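Local coordinates for protein ABC transporter (PDB 4G68) that probably serves as the extracellular solute-binding protein of an ABC transporter, capturing xylan-derived sugars for uptake by a thermophilic bacterium, at residues Ser291-Pro303 against Asp371-Ala383. Sequence-based numbering, arbitrary orientation.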
loop_
_atom_site.group_PDB
_atom_site.type_symbol
_atom_site.label_atom_id
_atom_site.label_comp_id
_atom_site.label_asym_id
_atom_site.label_seq_id
_atom_site.Cartn_x
_atom_site.Cartn_y
_atom_site.Cartn_z
ATOM N N SER C 291 -15.131 -9.413 10.925
ATOM C CA SER C 291 -15.487 -8.000 11.053
ATOM C C SER C 291 -16.887 -7.760 11.624
ATOM O O SER C 291 -17.851 -8.451 11.250
ATOM C CB SER C 291 -15.325 -7.271 9.729
ATOM O OG SER C 291 -15.599 -5.877 9.920
ATOM N N LEU C 292 -16.986 -6.773 12.523
ATOM C CA LEU C 292 -18.240 -6.262 13.079
ATOM C C LEU C 292 -18.619 -4.873 12.564
ATOM O O LEU C 292 -19.590 -4.224 13.051
ATOM C CB LEU C 292 -18.136 -6.204 14.610
ATOM C CG LEU C 292 -17.756 -7.541 15.253
ATOM C CD1 LEU C 292 -17.624 -7.349 16.751
ATOM C CD2 LEU C 292 -18.807 -8.593 14.923
ATOM N N VAL C 293 -17.841 -4.375 11.619
ATOM C CA VAL C 293 -18.061 -3.030 11.084
ATOM C C VAL C 293 -18.531 -3.011 9.606
ATOM O O VAL C 293 -18.604 -1.927 8.978
ATOM C CB VAL C 293 -16.807 -2.117 11.260
ATOM C CG1 VAL C 293 -16.468 -1.821 12.766
ATOM C CG2 VAL C 293 -15.596 -2.601 10.424
ATOM N N LYS C 294 -18.783 -4.168 9.001
ATOM C CA LYS C 294 -19.218 -4.133 7.581
ATOM C C LYS C 294 -20.511 -3.293 7.490
ATOM O O LYS C 294 -21.446 -3.481 8.275
ATOM C CB LYS C 294 -19.391 -5.548 7.030
ATOM C CG LYS C 294 -20.304 -5.655 5.825
ATOM C CD LYS C 294 -19.509 -6.050 4.606
ATOM C CE LYS C 294 -20.336 -6.159 3.334
ATOM N NZ LYS C 294 -21.422 -7.147 3.413
ATOM N N GLY C 295 -20.524 -2.332 6.576
ATOM C CA GLY C 295 -21.677 -1.426 6.381
ATOM C C GLY C 295 -21.612 -0.185 7.263
ATOM O O GLY C 295 -22.314 0.776 7.020
ATOM N N LYS C 296 -20.705 -0.181 8.237
ATOM C CA LYS C 296 -20.514 0.958 9.141
ATOM C C LYS C 296 -19.379 1.924 8.748
ATOM O O LYS C 296 -19.169 2.953 9.430
ATOM C CB LYS C 296 -20.259 0.417 10.559
ATOM C CG LYS C 296 -21.342 -0.533 10.979
ATOM C CD LYS C 296 -21.275 -0.783 12.461
ATOM C CE LYS C 296 -22.365 -1.759 12.876
ATOM N NZ LYS C 296 -22.224 -2.017 14.345
ATOM N N ILE C 297 -18.655 1.572 7.679
ATOM C CA ILE C 297 -17.355 2.215 7.297
ATOM C C ILE C 297 -17.415 3.050 6.023
ATOM O O ILE C 297 -17.907 2.579 4.952
ATOM C CB ILE C 297 -16.201 1.168 7.093
ATOM C CG1 ILE C 297 -15.883 0.354 8.389
ATOM C CG2 ILE C 297 -14.969 1.804 6.352
ATOM C CD1 ILE C 297 -15.989 1.081 9.735
ATOM N N GLU C 298 -16.885 4.274 6.134
ATOM C CA GLU C 298 -16.808 5.249 5.045
ATOM C C GLU C 298 -15.327 5.547 4.757
ATOM O O GLU C 298 -14.525 5.736 5.704
ATOM C CB GLU C 298 -17.475 6.552 5.464
ATOM C CG GLU C 298 -17.752 7.487 4.319
ATOM C CD GLU C 298 -18.107 8.899 4.775
ATOM O OE1 GLU C 298 -18.191 9.133 6.005
ATOM O OE2 GLU C 298 -18.270 9.764 3.892
ATOM N N ALA C 299 -14.980 5.564 3.467
ATOM C CA ALA C 299 -13.675 5.967 2.974
ATOM C C ALA C 299 -13.708 7.435 2.484
ATOM O O ALA C 299 -14.527 7.817 1.630
ATOM C CB ALA C 299 -13.236 5.051 1.810
ATOM N N VAL C 300 -12.786 8.231 3.018
ATOM C CA VAL C 300 -12.531 9.628 2.616
ATOM C C VAL C 300 -11.027 9.926 2.322
ATOM O O VAL C 300 -10.134 9.192 2.738
ATOM C CB VAL C 300 -13.143 10.650 3.640
ATOM C CG1 VAL C 300 -14.632 10.366 3.892
ATOM C CG2 VAL C 300 -12.363 10.665 4.961
ATOM N N ARG C 301 -10.780 10.981 1.564
ATOM C CA ARG C 301 -9.445 11.520 1.374
ATOM C C ARG C 301 -8.848 11.932 2.684
ATOM O O ARG C 301 -9.586 12.228 3.641
ATOM C CB ARG C 301 -9.517 12.774 0.522
ATOM C CG ARG C 301 -9.723 12.442 -0.938
ATOM C CD ARG C 301 -9.670 13.696 -1.770
ATOM N NE ARG C 301 -10.053 13.279 -3.092
ATOM C CZ ARG C 301 -11.191 13.618 -3.660
ATOM N NH1 ARG C 301 -12.031 14.421 -3.001
ATOM N NH2 ARG C 301 -11.465 13.173 -4.878
ATOM N N PHE C 302 -7.529 11.982 2.748
ATOM C CA PHE C 302 -6.901 12.597 3.944
ATOM C C PHE C 302 -7.283 14.071 3.895
ATOM O O PHE C 302 -7.483 14.605 2.793
ATOM C CB PHE C 302 -5.388 12.380 3.986
ATOM C CG PHE C 302 -4.784 12.658 5.345
ATOM C CD1 PHE C 302 -4.774 11.668 6.375
ATOM C CD2 PHE C 302 -4.303 13.949 5.637
ATOM C CE1 PHE C 302 -4.235 11.946 7.623
ATOM C CE2 PHE C 302 -3.778 14.232 6.889
ATOM C CZ PHE C 302 -3.727 13.241 7.867
ATOM N N PRO C 303 -7.468 14.703 5.078
ATOM C CA PRO C 303 -7.873 16.088 5.149
ATOM C C PRO C 303 -6.852 17.073 4.548
ATOM O O PRO C 303 -5.634 16.773 4.420
ATOM C CB PRO C 303 -7.975 16.345 6.663
ATOM C CG PRO C 303 -8.330 15.051 7.280
ATOM C CD PRO C 303 -7.718 14.011 6.379
ATOM N N ASP C 371 -17.872 -4.446 -3.358
ATOM C CA ASP C 371 -18.279 -3.880 -2.084
ATOM C C ASP C 371 -18.377 -2.369 -2.221
ATOM O O ASP C 371 -17.535 -1.780 -2.884
ATOM C CB ASP C 371 -17.328 -4.286 -0.951
ATOM C CG ASP C 371 -17.857 -3.900 0.427
ATOM O OD1 ASP C 371 -18.429 -4.761 1.138
ATOM O OD2 ASP C 371 -17.707 -2.719 0.789
ATOM N N PRO C 372 -19.401 -1.755 -1.594
ATOM C CA PRO C 372 -19.559 -0.315 -1.692
ATOM C C PRO C 372 -18.334 0.468 -1.272
ATOM O O PRO C 372 -18.067 1.504 -1.864
ATOM C CB PRO C 372 -20.740 -0.011 -0.765
ATOM C CG PRO C 372 -21.580 -1.242 -0.843
ATOM C CD PRO C 372 -20.605 -2.393 -1.005
ATOM N N LEU C 373 -17.589 -0.038 -0.285
ATOM C CA LEU C 373 -16.383 0.596 0.211
ATOM C C LEU C 373 -15.274 0.636 -0.859
ATOM O O LEU C 373 -14.577 1.654 -1.021
ATOM C CB LEU C 373 -15.886 -0.097 1.498
ATOM C CG LEU C 373 -14.722 0.552 2.255
ATOM C CD1 LEU C 373 -15.118 1.936 2.774
ATOM C CD2 LEU C 373 -14.238 -0.328 3.440
ATOM N N GLU C 374 -15.160 -0.433 -1.631
ATOM C CA GLU C 374 -14.277 -0.439 -2.799
ATOM C C GLU C 374 -14.589 0.663 -3.830
ATOM O O GLU C 374 -13.682 1.330 -4.356
ATOM C CB GLU C 374 -14.351 -1.811 -3.484
ATOM C CG GLU C 374 -13.460 -1.980 -4.727
ATOM C CD GLU C 374 -11.943 -2.146 -4.448
ATOM O OE1 GLU C 374 -11.452 -1.910 -3.313
ATOM O OE2 GLU C 374 -11.222 -2.454 -5.424
ATOM N N ILE C 375 -15.861 0.756 -4.203
ATOM C CA ILE C 375 -16.380 1.778 -5.112
ATOM C C ILE C 375 -16.120 3.177 -4.529
ATOM O O ILE C 375 -15.688 4.150 -5.230
ATOM C CB ILE C 375 -17.893 1.576 -5.285
ATOM C CG1 ILE C 375 -18.143 0.240 -5.985
ATOM C CG2 ILE C 375 -18.514 2.678 -6.138
ATOM C CD1 ILE C 375 -19.562 -0.266 -5.903
ATOM N N GLN C 376 -16.355 3.284 -3.242
ATOM C CA GLN C 376 -16.169 4.572 -2.551
ATOM C C GLN C 376 -14.711 5.078 -2.619
ATOM O O GLN C 376 -14.460 6.272 -2.912
ATOM C CB GLN C 376 -16.727 4.533 -1.122
ATOM C CG GLN C 376 -17.013 5.955 -0.613
ATOM C CD GLN C 376 -17.541 6.009 0.804
ATOM O OE1 GLN C 376 -18.459 6.797 1.121
ATOM N NE2 GLN C 376 -16.998 5.150 1.654
ATOM N N ILE C 377 -13.774 4.153 -2.353
ATOM C CA ILE C 377 -12.366 4.414 -2.497
ATOM C C ILE C 377 -12.146 4.960 -3.903
ATOM O O ILE C 377 -11.605 6.043 -4.042
ATOM C CB ILE C 377 -11.448 3.205 -2.158
ATOM C CG1 ILE C 377 -11.468 2.941 -0.646
ATOM C CG2 ILE C 377 -10.008 3.536 -2.573
ATOM C CD1 ILE C 377 -10.848 1.606 -0.190
ATOM N N MET C 378 -12.568 4.230 -4.939
ATOM C CA MET C 378 -12.505 4.774 -6.300
ATOM C C MET C 378 -13.042 6.223 -6.417
ATOM O O MET C 378 -12.323 7.133 -6.878
ATOM C CB MET C 378 -13.243 3.854 -7.256
ATOM C CG MET C 378 -12.385 2.712 -7.748
ATOM S SD MET C 378 -13.224 1.706 -9.016
ATOM C CE MET C 378 -13.318 2.766 -10.343
ATOM N N ASN C 379 -14.275 6.427 -5.955
ATOM C CA ASN C 379 -14.987 7.726 -6.011
ATOM C C ASN C 379 -14.507 8.883 -5.111
ATOM O O ASN C 379 -14.330 10.017 -5.573
ATOM C CB ASN C 379 -16.462 7.460 -5.708
ATOM C CG ASN C 379 -17.132 6.692 -6.814
ATOM O OD1 ASN C 379 -16.547 6.496 -7.901
ATOM N ND2 ASN C 379 -18.359 6.270 -6.567
ATOM N N ASN C 380 -14.384 8.618 -3.825
ATOM C CA ASN C 380 -13.881 9.625 -2.889
ATOM C C ASN C 380 -12.385 9.870 -2.952
ATOM O O ASN C 380 -11.959 10.945 -2.530
ATOM C CB ASN C 380 -14.273 9.294 -1.465
ATOM C CG ASN C 380 -15.785 9.396 -1.244
ATOM O OD1 ASN C 380 -16.568 9.642 -2.196
ATOM N ND2 ASN C 380 -16.214 9.157 0.010
ATOM N N ILE C 381 -11.582 8.914 -3.454
ATOM C CA ILE C 381 -10.121 9.093 -3.442
ATOM C C ILE C 381 -9.466 9.109 -4.817
ATOM O O ILE C 381 -8.753 10.083 -5.194
ATOM C CB ILE C 381 -9.360 8.048 -2.533
ATOM C CG1 ILE C 381 -9.662 8.262 -1.051
ATOM C CG2 ILE C 381 -7.849 8.226 -2.680
ATOM C CD1 ILE C 381 -10.820 7.456 -0.528
ATOM N N VAL C 382 -9.660 8.029 -5.561
ATOM C CA VAL C 382 -8.891 7.929 -6.771
ATOM C C VAL C 382 -9.390 8.859 -7.917
ATOM O O VAL C 382 -8.594 9.564 -8.523
ATOM C CB VAL C 382 -8.695 6.464 -7.209
ATOM C CG1 VAL C 382 -7.751 6.426 -8.401
ATOM C CG2 VAL C 382 -8.075 5.641 -6.075
ATOM N N ALA C 383 -10.702 8.856 -8.163
ATOM C CA ALA C 383 -11.324 9.632 -9.272
ATOM C C ALA C 383 -10.946 11.129 -9.281
ATOM O O ALA C 383 -10.985 11.793 -8.246
ATOM C CB ALA C 383 -12.846 9.461 -9.222
HETATM O O HOH W 1 -7.501 12.100 -3.424
#
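Strand 297-300 and helix 372-382 meet in a beta-alpha packing within a periplasmic-binding-protein fold, with A299 of the strand set over I377 of the helix. The strand also pairs antiparallel with strand 144-160. The two axes run at 30° and approach to 7.4 Å. A299 points its methyl at the helix, and A299 CB lies 3.7 Å from I377 CG1. L373 CD1 flanks the same methyl. I381 CD1 reaches it less closely. L373 also crosses I297 obliquely, CD1 to CG2 at 3.6 Å. Its CG lies anti to the backbone N (chi1 -172°), which carries both methyls to the strand.

A polar link is made by N380. Its ND2 donates to A299 O at 2.7 Å, with a C=O...N angle of 168°. The donor meets the carbonyl nearly head-on, and the oxygen is tilted somewhat from the N380 amide plane.

R301 runs extended from CG to NE across the last helical turn. Its guanidinium lies with one face over N380 O, CZ to O being 3.0 Å. A water accepts from R301 NE at 2.8 Å and donates to I381 O. A leucine here would probably lose this water bridge and leave N380 O without the positive charge over it. At the other end, D371 OD2 caps the helix by accepting from L373 N.

The helix is thus fixed to the strand by an apolar centre and a hydrogen bond from the N380 amide to the A299 carbonyl, while the arginine's positive charge probably complements the carbonyls of the helix C-terminus.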